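Cellulase (Bacillus sp. BG-CS10, PDB 5E09) hydrolyses beta-1,4-glucosidic bonds of cellulose with a family 5 catalytic barrel, followed by an X2 module and a family 46 carbohydrate-binding module. Local coordinates at residues A[404-415]-A[426-434]; A[447-458]-A[486-497]. All coordinates share one frame; numbering follows the deposited sequence.

In the fold
The two contacts follow one another along the chain beyond the catalytic barrel, with centres about 18 Å apart and both on the same side of the chain's centre. Interaction 1 is a hairpin in the mixed sheet of the X2 module; interaction 2 joins strands 447-452, 494-497 and 486-489 at one end of the large antiparallel sheet of the family 46 module. They share no sheet, yet they touch at the module boundary. Asn454, in the turn of 447-458, probably hydrogen-bonds through ND2 to Glu434 O and through its O to Asp433 N, while Gly455 packs on Val432. These bonds probably help set how the two modules are oriented to each other.

Interaction 1. Residues A[404-415]-A[426-434]; sequences MTPGELGTNAVI and HFQLQNVDE
The hairpin of strands 410-419 and 425-432 in the X2 module is held by antiparallel hydrogen-bonded pairs such as Gly410 with Asn431 and Ile415 with Phe427. Asn431 also serves the type II turn of Thr405 to Glu408. With CG anti to the backbone N (chi1 -161°), its ND2 bonds Glu408 O (3.2 Å) from above the carbonyl plane, while Asn412 ND2 meets that oxygen from the opposite face (3.1 Å). Asn431 ND2 also hydrogen-bonds to Asp352 OD1, which accepts Gly407 N as well, so this carboxylate ties the strand to the turn. An amide suits Asn412 too, because its OD1 receives Thr405 N. Met404, present as selenomethionine, bends at chi3 (71°): its CG lies on Leu429 CD2 (3.5 Å) and its CE on Asn431 CB (3.4 Å). On the face bearing Thr411 and Gln430, Thr411 OG1 donates a bond (2.5 Å) to a lone pair of Gln430 OE1, in the carbonyl plane. A water links Thr411 OG1 to Gln428 OE1. Ile415 and Phe427 lie on the other face with Leu429, and Phe427 reaches across to Ile361 and Leu393 of the facing sheet, the two-sheet packing of a beta sandwich, consistent with the E-set clan of the X2 module.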
loop_
_atom_site.group_PDB
_atom_site.type_symbol
_atom_site.label_atom_id
_atom_site.label_comp_id
_atom_site.label_asym_id
_atom_site.label_seq_id
_atom_site.Cartn_x
_atom_site.Cartn_y
_atom_site.Cartn_z
HETATM N N MSE A 404 -19.319 -9.168 -27.608
HETATM C CA MSE A 404 -19.244 -7.725 -27.701
HETATM C C MSE A 404 -20.415 -7.105 -28.439
HETATM O O MSE A 404 -21.214 -7.796 -29.066
HETATM C CB MSE A 404 -17.925 -7.332 -28.356
HETATM C CG MSE A 404 -16.745 -7.828 -27.547
HETATM SE SE MSE A 404 -15.033 -7.412 -28.331
HETATM C CE MSE A 404 -15.077 -5.510 -27.979
ATOM N N THR A 405 -20.506 -5.785 -28.335
ATOM C CA THR A 405 -21.594 -5.024 -28.911
ATOM C C THR A 405 -21.019 -3.862 -29.703
ATOM O O THR A 405 -20.385 -2.977 -29.129
ATOM C CB THR A 405 -22.541 -4.478 -27.825
ATOM O OG1 THR A 405 -22.885 -5.526 -26.914
ATOM C CG2 THR A 405 -23.798 -3.899 -28.446
ATOM N N PRO A 406 -21.238 -3.864 -31.026
ATOM C CA PRO A 406 -20.736 -2.795 -31.896
ATOM C C PRO A 406 -21.224 -1.430 -31.439
ATOM O O PRO A 406 -22.417 -1.260 -31.192
ATOM C CB PRO A 406 -21.320 -3.154 -33.266
ATOM C CG PRO A 406 -21.555 -4.643 -33.193
ATOM C CD PRO A 406 -21.978 -4.894 -31.775
ATOM N N GLY A 407 -20.310 -0.475 -31.312
ATOM C CA GLY A 407 -20.685 0.877 -30.940
ATOM C C GLY A 407 -20.762 1.142 -29.447
ATOM O O GLY A 407 -20.828 2.295 -29.038
ATOM N N GLU A 408 -20.768 0.102 -28.619
ATOM C CA GLU A 408 -20.741 0.352 -27.183
ATOM C C GLU A 408 -19.329 0.233 -26.637
ATOM O O GLU A 408 -18.797 -0.868 -26.470
ATOM C CB GLU A 408 -21.665 -0.581 -26.407
ATOM C CG GLU A 408 -21.756 -0.143 -24.946
ATOM C CD GLU A 408 -22.865 -0.815 -24.173
ATOM O OE1 GLU A 408 -22.722 -2.005 -23.821
ATOM O OE2 GLU A 408 -23.882 -0.143 -23.915
ATOM N N LEU A 409 -18.738 1.387 -26.348
ATOM C CA LEU A 409 -17.369 1.448 -25.871
ATOM C C LEU A 409 -17.309 1.210 -24.368
ATOM O O LEU A 409 -18.237 1.540 -23.636
ATOM C CB LEU A 409 -16.751 2.794 -26.247
ATOM C CG LEU A 409 -16.964 3.122 -27.730
ATOM C CD1 LEU A 409 -16.448 4.510 -28.081
ATOM C CD2 LEU A 409 -16.317 2.057 -28.624
ATOM N N GLY A 410 -16.213 0.617 -23.919
ATOM C CA GLY A 410 -16.058 0.270 -22.526
ATOM C C GLY A 410 -15.905 -1.229 -22.384
ATOM O O GLY A 410 -15.656 -1.930 -23.367
ATOM N N THR A 411 -16.157 -1.707 -21.176
ATOM C CA THR A 411 -16.093 -3.109 -20.866
ATOM C C THR A 411 -17.360 -3.754 -21.333
ATOM O O THR A 411 -18.406 -3.411 -20.882
ATOM C CB THR A 411 -16.033 -3.316 -19.357
ATOM O OG1 THR A 411 -14.982 -2.545 -18.819
ATOM C CG2 THR A 411 -15.762 -4.726 -19.041
ATOM N N ASN A 412 -17.251 -4.688 -22.248
ATOM C CA ASN A 412 -18.399 -5.366 -22.776
ATOM C C ASN A 412 -18.586 -6.715 -22.148
ATOM O O ASN A 412 -19.624 -7.272 -22.216
ATOM C CB ASN A 412 -18.250 -5.566 -24.279
ATOM C CG ASN A 412 -18.474 -4.315 -25.077
ATOM O OD1 ASN A 412 -18.557 -4.367 -26.267
ATOM N ND2 ASN A 412 -18.573 -3.206 -24.432
ATOM N N ALA A 413 -17.549 -7.234 -21.542
ATOM C CA ALA A 413 -17.575 -8.552 -20.892
ATOM C C ALA A 413 -16.380 -8.796 -19.994
ATOM O O ALA A 413 -15.393 -8.092 -20.075
ATOM C CB ALA A 413 -17.662 -9.673 -21.939
ATOM N N VAL A 414 -16.490 -9.804 -19.139
ATOM C CA VAL A 414 -15.386 -10.222 -18.276
ATOM C C VAL A 414 -15.108 -11.710 -18.473
ATOM O O VAL A 414 -15.967 -12.553 -18.215
ATOM C CB VAL A 414 -15.686 -9.938 -16.791
ATOM C CG1 VAL A 414 -14.612 -10.542 -15.911
ATOM C CG2 VAL A 414 -15.816 -8.428 -16.562
ATOM N N ILE A 415 -13.916 -12.018 -18.973
ATOM C CA ILE A 415 -13.506 -13.398 -19.188
ATOM C C ILE A 415 -12.650 -13.868 -18.025
ATOM O O ILE A 415 -11.564 -13.341 -17.788
ATOM C CB ILE A 415 -12.718 -13.560 -20.499
ATOM C CG1 ILE A 415 -13.513 -12.982 -21.674
ATOM C CG2 ILE A 415 -12.369 -15.027 -20.734
ATOM C CD1 ILE A 415 -12.738 -12.937 -22.974
ATOM N N HIS A 426 -9.091 -12.129 -14.009
ATOM C CA HIS A 426 -10.228 -11.556 -14.720
ATOM C C HIS A 426 -9.817 -10.590 -15.815
ATOM O O HIS A 426 -9.361 -9.484 -15.543
ATOM C CB HIS A 426 -11.167 -10.851 -13.742
ATOM C CG HIS A 426 -11.683 -11.747 -12.663
ATOM N ND1 HIS A 426 -10.952 -12.045 -11.534
ATOM C CD2 HIS A 426 -12.841 -12.440 -12.558
ATOM C CE1 HIS A 426 -11.646 -12.870 -10.771
ATOM N NE2 HIS A 426 -12.795 -13.126 -11.370
ATOM N N PHE A 427 -9.996 -11.012 -17.060
ATOM C CA PHE A 427 -9.802 -10.126 -18.200
ATOM C C PHE A 427 -11.017 -9.239 -18.420
ATOM O O PHE A 427 -12.143 -9.730 -18.530
ATOM C CB PHE A 427 -9.528 -10.928 -19.472
ATOM C CG PHE A 427 -8.260 -11.724 -19.424
ATOM C CD1 PHE A 427 -7.027 -11.092 -19.495
ATOM C CD2 PHE A 427 -8.298 -13.100 -19.319
ATOM C CE1 PHE A 427 -5.852 -11.825 -19.455
ATOM C CE2 PHE A 427 -7.128 -13.842 -19.282
ATOM C CZ PHE A 427 -5.905 -13.203 -19.348
ATOM N N GLN A 428 -10.783 -7.933 -18.489
ATOM C CA GLN A 428 -11.810 -6.991 -18.905
ATOM C C GLN A 428 -11.752 -6.854 -20.426
ATOM O O GLN A 428 -10.729 -6.450 -20.979
ATOM C CB GLN A 428 -11.611 -5.626 -18.230
ATOM C CG GLN A 428 -11.300 -5.700 -16.735
ATOM C CD GLN A 428 -12.503 -6.090 -15.891
ATOM O OE1 GLN A 428 -13.583 -5.512 -16.020
ATOM N NE2 GLN A 428 -12.318 -7.069 -15.011
ATOM N N LEU A 429 -12.837 -7.209 -21.103
ATOM C CA LEU A 429 -12.898 -7.099 -22.559
ATOM C C LEU A 429 -13.343 -5.690 -22.950
ATOM O O LEU A 429 -14.534 -5.370 -22.919
ATOM C CB LEU A 429 -13.839 -8.158 -23.137
ATOM C CG LEU A 429 -14.061 -8.214 -24.650
ATOM C CD1 LEU A 429 -12.742 -8.217 -25.407
ATOM C CD2 LEU A 429 -14.879 -9.446 -25.004
ATOM N N GLN A 430 -12.373 -4.849 -23.304
ATOM C CA GLN A 430 -12.634 -3.443 -23.596
ATOM C C GLN A 430 -12.864 -3.176 -25.084
ATOM O O GLN A 430 -11.967 -3.391 -25.900
ATOM C CB GLN A 430 -11.466 -2.572 -23.110
ATOM C CG GLN A 430 -11.127 -2.691 -21.629
ATOM C CD GLN A 430 -12.266 -2.248 -20.726
ATOM O OE1 GLN A 430 -12.831 -3.053 -19.989
ATOM N NE2 GLN A 430 -12.606 -0.968 -20.782
ATOM N N ASN A 431 -14.058 -2.699 -25.432
ATOM C CA ASN A 431 -14.304 -2.162 -26.767
ATOM C C ASN A 431 -13.859 -0.706 -26.802
ATOM O O ASN A 431 -14.479 0.145 -26.174
ATOM C CB ASN A 431 -15.787 -2.277 -27.149
ATOM C CG ASN A 431 -16.023 -2.171 -28.656
ATOM O OD1 ASN A 431 -15.088 -2.279 -29.455
ATOM N ND2 ASN A 431 -17.279 -1.963 -29.048
ATOM N N VAL A 432 -12.785 -0.410 -27.519
ATOM C CA VAL A 432 -12.282 0.954 -27.516
ATOM C C VAL A 432 -12.349 1.624 -28.875
ATOM O O VAL A 432 -12.434 0.975 -29.920
ATOM C CB VAL A 432 -10.820 1.019 -27.021
ATOM C CG1 VAL A 432 -10.713 0.455 -25.614
ATOM C CG2 VAL A 432 -9.901 0.275 -27.972
ATOM N N ASP A 433 -12.335 2.946 -28.828
ATOM C CA ASP A 433 -12.031 3.767 -29.976
ATOM C C ASP A 433 -10.856 4.653 -29.585
ATOM O O ASP A 433 -10.495 4.737 -28.402
ATOM C CB ASP A 433 -13.238 4.603 -30.389
ATOM C CG ASP A 433 -13.430 4.643 -31.887
ATOM O OD1 ASP A 433 -12.429 4.857 -32.611
ATOM O OD2 ASP A 433 -14.584 4.452 -32.334
ATOM N N GLU A 434 -10.253 5.314 -30.563
ATOM C CA GLU A 434 -9.169 6.237 -30.268
ATOM C C GLU A 434 -9.673 7.397 -29.412
ATOM O O GLU A 434 -10.586 8.120 -29.826
ATOM C CB GLU A 434 -8.557 6.763 -31.557
ATOM C CG GLU A 434 -7.486 7.813 -31.351
ATOM C CD GLU A 434 -7.272 8.667 -32.589
ATOM O OE1 GLU A 434 -8.262 9.219 -33.122
ATOM O OE2 GLU A 434 -6.111 8.778 -33.039
HETATM O O HOH W 1 -13.092 -3.130 -16.341
#

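Interaction 2. Residues A[447-458]-A[486-497]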
loop_
_atom_site.group_PDB
_atom_site.type_symbol
_atom_site.label_atom_id
_atom_site.label_comp_id
_atom_site.label_asym_id
_atom_site.label_seq_id
_atom_site.Cartn_x
_atom_site.Cartn_y
_atom_site.Cartn_z
ATOM N N PHE A 447 -8.614 23.887 -13.991
ATOM C CA PHE A 447 -8.384 23.466 -15.366
ATOM C C PHE A 447 -8.700 21.990 -15.614
ATOM O O PHE A 447 -8.178 21.097 -14.944
ATOM C CB PHE A 447 -6.941 23.761 -15.775
ATOM C CG PHE A 447 -6.720 23.703 -17.256
ATOM C CD1 PHE A 447 -6.961 24.814 -18.048
ATOM C CD2 PHE A 447 -6.289 22.530 -17.862
ATOM C CE1 PHE A 447 -6.772 24.761 -19.421
ATOM C CE2 PHE A 447 -6.096 22.469 -19.228
ATOM C CZ PHE A 447 -6.335 23.586 -20.010
ATOM N N ALA A 448 -9.560 21.748 -16.593
ATOM C CA ALA A 448 -9.880 20.394 -17.010
ATOM C C ALA A 448 -10.076 20.318 -18.521
ATOM O O ALA A 448 -10.828 21.096 -19.101
ATOM C CB ALA A 448 -11.124 19.896 -16.288
ATOM N N ILE A 449 -9.385 19.374 -19.147
ATOM C CA ILE A 449 -9.545 19.080 -20.563
ATOM C C ILE A 449 -10.733 18.164 -20.799
ATOM O O ILE A 449 -10.748 17.042 -20.304
ATOM C CB ILE A 449 -8.291 18.403 -21.125
ATOM C CG1 ILE A 449 -7.052 19.241 -20.802
ATOM C CG2 ILE A 449 -8.446 18.152 -22.623
ATOM C CD1 ILE A 449 -5.751 18.475 -20.902
ATOM N N PRO A 450 -11.739 18.637 -21.548
ATOM C CA PRO A 450 -12.841 17.746 -21.922
ATOM C C PRO A 450 -12.303 16.538 -22.679
ATOM O O PRO A 450 -11.497 16.687 -23.597
ATOM C CB PRO A 450 -13.725 18.624 -22.813
ATOM C CG PRO A 450 -13.417 20.025 -22.384
ATOM C CD PRO A 450 -11.954 20.018 -22.020
ATOM N N ALA A 451 -12.728 15.349 -22.277
ATOM C CA ALA A 451 -12.130 14.128 -22.794
ATOM C C ALA A 451 -13.168 13.124 -23.258
ATOM O O ALA A 451 -14.153 12.865 -22.568
ATOM C CB ALA A 451 -11.239 13.499 -21.737
ATOM N N HIS A 452 -12.942 12.565 -24.439
ATOM C CA HIS A 452 -13.710 11.426 -24.906
ATOM C C HIS A 452 -12.827 10.200 -24.760
ATOM O O HIS A 452 -12.003 9.909 -25.629
ATOM C CB HIS A 452 -14.162 11.616 -26.354
ATOM C CG HIS A 452 -15.044 12.808 -26.560
ATOM N ND1 HIS A 452 -16.364 12.835 -26.160
ATOM C CD2 HIS A 452 -14.798 14.011 -27.128
ATOM C CE1 HIS A 452 -16.891 14.006 -26.470
ATOM N NE2 HIS A 452 -15.962 14.739 -27.058
ATOM N N PHE A 453 -12.983 9.498 -23.642
ATOM C CA PHE A 453 -12.110 8.381 -23.309
ATOM C C PHE A 453 -12.352 7.183 -24.224
ATOM O O PHE A 453 -11.434 6.391 -24.481
ATOM C CB PHE A 453 -12.295 7.978 -21.841
ATOM C CG PHE A 453 -11.788 9.008 -20.862
ATOM C CD1 PHE A 453 -10.427 9.199 -20.677
ATOM C CD2 PHE A 453 -12.671 9.783 -20.129
ATOM C CE1 PHE A 453 -9.956 10.142 -19.784
ATOM C CE2 PHE A 453 -12.208 10.731 -19.230
ATOM C CZ PHE A 453 -10.850 10.911 -19.060
ATOM N N ASN A 454 -13.586 7.057 -24.707
ATOM C CA ASN A 454 -13.938 6.020 -25.671
ATOM C C ASN A 454 -13.524 4.610 -25.243
ATOM O O ASN A 454 -12.941 3.865 -26.027
ATOM C CB ASN A 454 -13.315 6.351 -27.030
ATOM C CG ASN A 454 -13.903 7.603 -27.641
ATOM O OD1 ASN A 454 -15.038 7.968 -27.337
ATOM N ND2 ASN A 454 -13.141 8.267 -28.509
ATOM N N GLY A 455 -13.812 4.257 -23.995
ATOM C CA GLY A 455 -13.510 2.928 -23.490
ATOM C C GLY A 455 -12.054 2.704 -23.116
ATOM O O GLY A 455 -11.674 1.611 -22.708
ATOM N N ASP A 456 -11.234 3.739 -23.242
ATOM C CA ASP A 456 -9.813 3.610 -22.936
ATOM C C ASP A 456 -9.509 4.204 -21.556
ATOM O O ASP A 456 -10.360 4.867 -20.966
ATOM C CB ASP A 456 -8.980 4.293 -24.020
ATOM C CG ASP A 456 -7.651 3.612 -24.249
ATOM O OD1 ASP A 456 -7.192 2.876 -23.346
ATOM O OD2 ASP A 456 -7.062 3.824 -25.330
ATOM N N SER A 457 -8.311 3.962 -21.033
ATOM C CA SER A 457 -7.953 4.490 -19.719
ATOM C C SER A 457 -6.535 5.058 -19.699
ATOM O O SER A 457 -5.615 4.489 -20.293
ATOM C CB SER A 457 -8.110 3.409 -18.636
ATOM O OG SER A 457 -7.325 2.261 -18.906
ATOM N N VAL A 458 -6.376 6.196 -19.020
ATOM C CA VAL A 458 -5.094 6.885 -18.955
ATOM C C VAL A 458 -4.118 6.167 -18.033
ATOM O O VAL A 458 -4.395 5.952 -16.852
ATOM C CB VAL A 458 -5.256 8.339 -18.471
ATOM C CG1 VAL A 458 -3.912 9.036 -18.438
ATOM C CG2 VAL A 458 -6.221 9.091 -19.371
ATOM N N PHE A 486 -2.141 15.441 -12.368
ATOM C CA PHE A 486 -3.264 15.318 -13.289
ATOM C C PHE A 486 -4.195 14.222 -12.815
ATOM O O PHE A 486 -3.800 13.374 -12.025
ATOM C CB PHE A 486 -2.781 15.017 -14.708
ATOM C CG PHE A 486 -2.273 13.612 -14.890
ATOM C CD1 PHE A 486 -0.963 13.289 -14.576
ATOM C CD2 PHE A 486 -3.106 12.615 -15.381
ATOM C CE1 PHE A 486 -0.491 11.992 -14.744
ATOM C CE2 PHE A 486 -2.644 11.320 -15.547
ATOM C CZ PHE A 486 -1.333 11.008 -15.230
ATOM N N SER A 487 -5.426 14.217 -13.309
ATOM C CA SER A 487 -6.379 13.210 -12.867
ATOM C C SER A 487 -7.463 12.928 -13.905
ATOM O O SER A 487 -8.234 13.814 -14.264
ATOM C CB SER A 487 -7.019 13.647 -11.547
ATOM O OG SER A 487 -7.640 12.551 -10.904
ATOM N N PRO A 488 -7.509 11.688 -14.407
ATOM C CA PRO A 488 -8.641 11.269 -15.238
ATOM C C PRO A 488 -9.916 11.166 -14.405
ATOM O O PRO A 488 -9.951 10.410 -13.432
ATOM C CB PRO A 488 -8.221 9.891 -15.754
ATOM C CG PRO A 488 -6.747 9.817 -15.535
ATOM C CD PRO A 488 -6.450 10.671 -14.352
ATOM N N VAL A 489 -10.931 11.937 -14.775
ATOM C CA VAL A 489 -12.253 11.847 -14.170
ATOM C C VAL A 489 -13.217 11.288 -15.215
ATOM O O VAL A 489 -13.729 12.029 -16.076
ATOM C CB VAL A 489 -12.755 13.222 -13.661
ATOM C CG1 VAL A 489 -13.913 13.038 -12.693
ATOM C CG2 VAL A 489 -11.622 14.002 -13.005
ATOM N N TYR A 490 -13.440 9.976 -15.147
ATOM C CA TYR A 490 -14.186 9.258 -16.177
ATOM C C TYR A 490 -15.677 9.565 -16.123
ATOM O O TYR A 490 -16.317 9.740 -17.158
ATOM C CB TYR A 490 -13.947 7.746 -16.055
ATOM C CG TYR A 490 -12.509 7.364 -16.311
ATOM C CD1 TYR A 490 -12.003 7.340 -17.601
ATOM C CD2 TYR A 490 -11.654 7.048 -15.263
ATOM C CE1 TYR A 490 -10.687 7.007 -17.847
ATOM C CE2 TYR A 490 -10.333 6.716 -15.495
ATOM C CZ TYR A 490 -9.855 6.695 -16.791
ATOM O OH TYR A 490 -8.541 6.365 -17.038
ATOM N N ASP A 491 -16.220 9.651 -14.914
ATOM C CA ASP A 491 -17.641 9.930 -14.730
ATOM C C ASP A 491 -18.012 11.370 -15.110
ATOM O O ASP A 491 -19.190 11.705 -15.209
ATOM C CB ASP A 491 -18.050 9.644 -13.280
ATOM C CG ASP A 491 -17.027 10.149 -12.278
ATOM O OD1 ASP A 491 -15.890 9.620 -12.270
ATOM O OD2 ASP A 491 -17.356 11.078 -11.507
ATOM N N LYS A 492 -17.013 12.220 -15.326
ATOM C CA LYS A 492 -17.284 13.586 -15.753
ATOM C C LYS A 492 -16.674 13.863 -17.128
ATOM O O LYS A 492 -16.722 14.993 -17.623
ATOM C CB LYS A 492 -16.765 14.589 -14.716
ATOM C CG LYS A 492 -17.523 14.537 -13.392
ATOM C CD LYS A 492 -17.485 15.866 -12.651
ATOM C CE LYS A 492 -16.078 16.218 -12.203
ATOM N NZ LYS A 492 -16.045 17.522 -11.484
ATOM N N GLY A 493 -16.116 12.821 -17.739
ATOM C CA GLY A 493 -15.518 12.922 -19.059
ATOM C C GLY A 493 -14.490 14.029 -19.186
ATOM O O GLY A 493 -14.578 14.858 -20.096
ATOM N N GLU A 494 -13.514 14.058 -18.280
ATOM C CA GLU A 494 -12.494 15.104 -18.343
ATOM C C GLU A 494 -11.174 14.666 -17.724
ATOM O O GLU A 494 -11.130 13.702 -16.977
ATOM C CB GLU A 494 -12.991 16.373 -17.644
ATOM C CG GLU A 494 -13.274 16.179 -16.157
ATOM C CD GLU A 494 -13.860 17.413 -15.490
ATOM O OE1 GLU A 494 -14.272 18.354 -16.207
ATOM O OE2 GLU A 494 -13.906 17.441 -14.241
ATOM N N ILE A 495 -10.102 15.373 -18.057
ATOM C CA ILE A 495 -8.825 15.193 -17.382
ATOM C C ILE A 495 -8.439 16.490 -16.684
ATOM O O ILE A 495 -8.207 17.508 -17.331
ATOM C CB ILE A 495 -7.696 14.786 -18.349
ATOM C CG1 ILE A 495 -8.028 13.459 -19.036
ATOM C CG2 ILE A 495 -6.384 14.668 -17.592
ATOM C CD1 ILE A 495 -7.022 13.055 -20.097
ATOM N N VAL A 496 -8.379 16.451 -15.360
ATOM C CA VAL A 496 -8.016 17.623 -14.574
ATOM C C VAL A 496 -6.506 17.831 -14.576
ATOM O O VAL A 496 -5.748 16.880 -14.413
ATOM C CB VAL A 496 -8.510 17.490 -13.113
ATOM C CG1 VAL A 496 -8.016 18.655 -12.265
ATOM C CG2 VAL A 496 -10.026 17.392 -13.070
ATOM N N ILE A 497 -6.071 19.069 -14.785
ATOM C CA ILE A 497 -4.674 19.429 -14.565
ATOM C C ILE A 497 -4.604 20.313 -13.318
ATOM O O ILE A 497 -5.218 21.382 -13.272
ATOM C CB ILE A 497 -4.067 20.156 -15.770
ATOM C CG1 ILE A 497 -4.357 19.386 -17.061
ATOM C CG2 ILE A 497 -2.567 20.315 -15.588
ATOM C CD1 ILE A 497 -3.621 18.052 -17.154
HETATM O O HOH W 2 -6.479 23.143 -11.895
#
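Phe453 and Tyr490 meet edge-to-face where strand 447-452 runs into its turn, beside the hairpin of strands 486-489 and 494-497. Tyr490 points an edge at the Phe453 ring, with CD1 over the ring centre, and the planes stand 53° apart. Ala451 CB covers the opposite face toward the rim, and Glu494 O lies in the ring plane, 3.5 Å from Phe453 CZ. With CG anti to the carbonyl carbon (chi1 -69°), the Phe453 ring is placed against the hairpin, where its CZ also meets Ile495 CG1. Tyrosine suits position 490 because its hydroxyl continues past the stack: Tyr490 OH accepts a hydrogen bond from Val458 N (2.9 Å). Ser457 CB lies near the same oxygen. With an alanine here in place of Phe453, the ring between Ala451 CB and Tyr490 is gone, which is likely to leave a gap beside the hairpin, the Tyr490 edge without the face it rests on and Ile495 CG1 without its neighbour.

Val458 is small and branched enough to meet several neighbours: CB touches Pro488 CG (3.6 Å), CG1 meets Phe486 CE2, and CG2 faces Ile495 CD1 tip to tip (4.1 Å). At the far end Ile497 CG1 lies at the edge of the Phe447 ring, 3.8 Å from CD2, the two side chains running alongside.

On the face of Ala448 and Pro450, Glu494 takes the crowded position for CG, between backbone N and carbonyl carbon (chi1 62°). This sets OE1 3.5 Å from Ala448 CB, while OE2 forms a salt bridge with Lys492 NZ (3.5 Å). Gly493 has positive phi, and a CB there would come close to Ala451 O; its own carbonyl O receives Ala451 N. Asn454 and Gly455 fit the positive phi of a type I' turn. Gly493 and Glu494, both facing Val489, make a G1 beta bulge, the classic partner of a tight hairpin turn, here in the antiparallel sheet of the family 46 module.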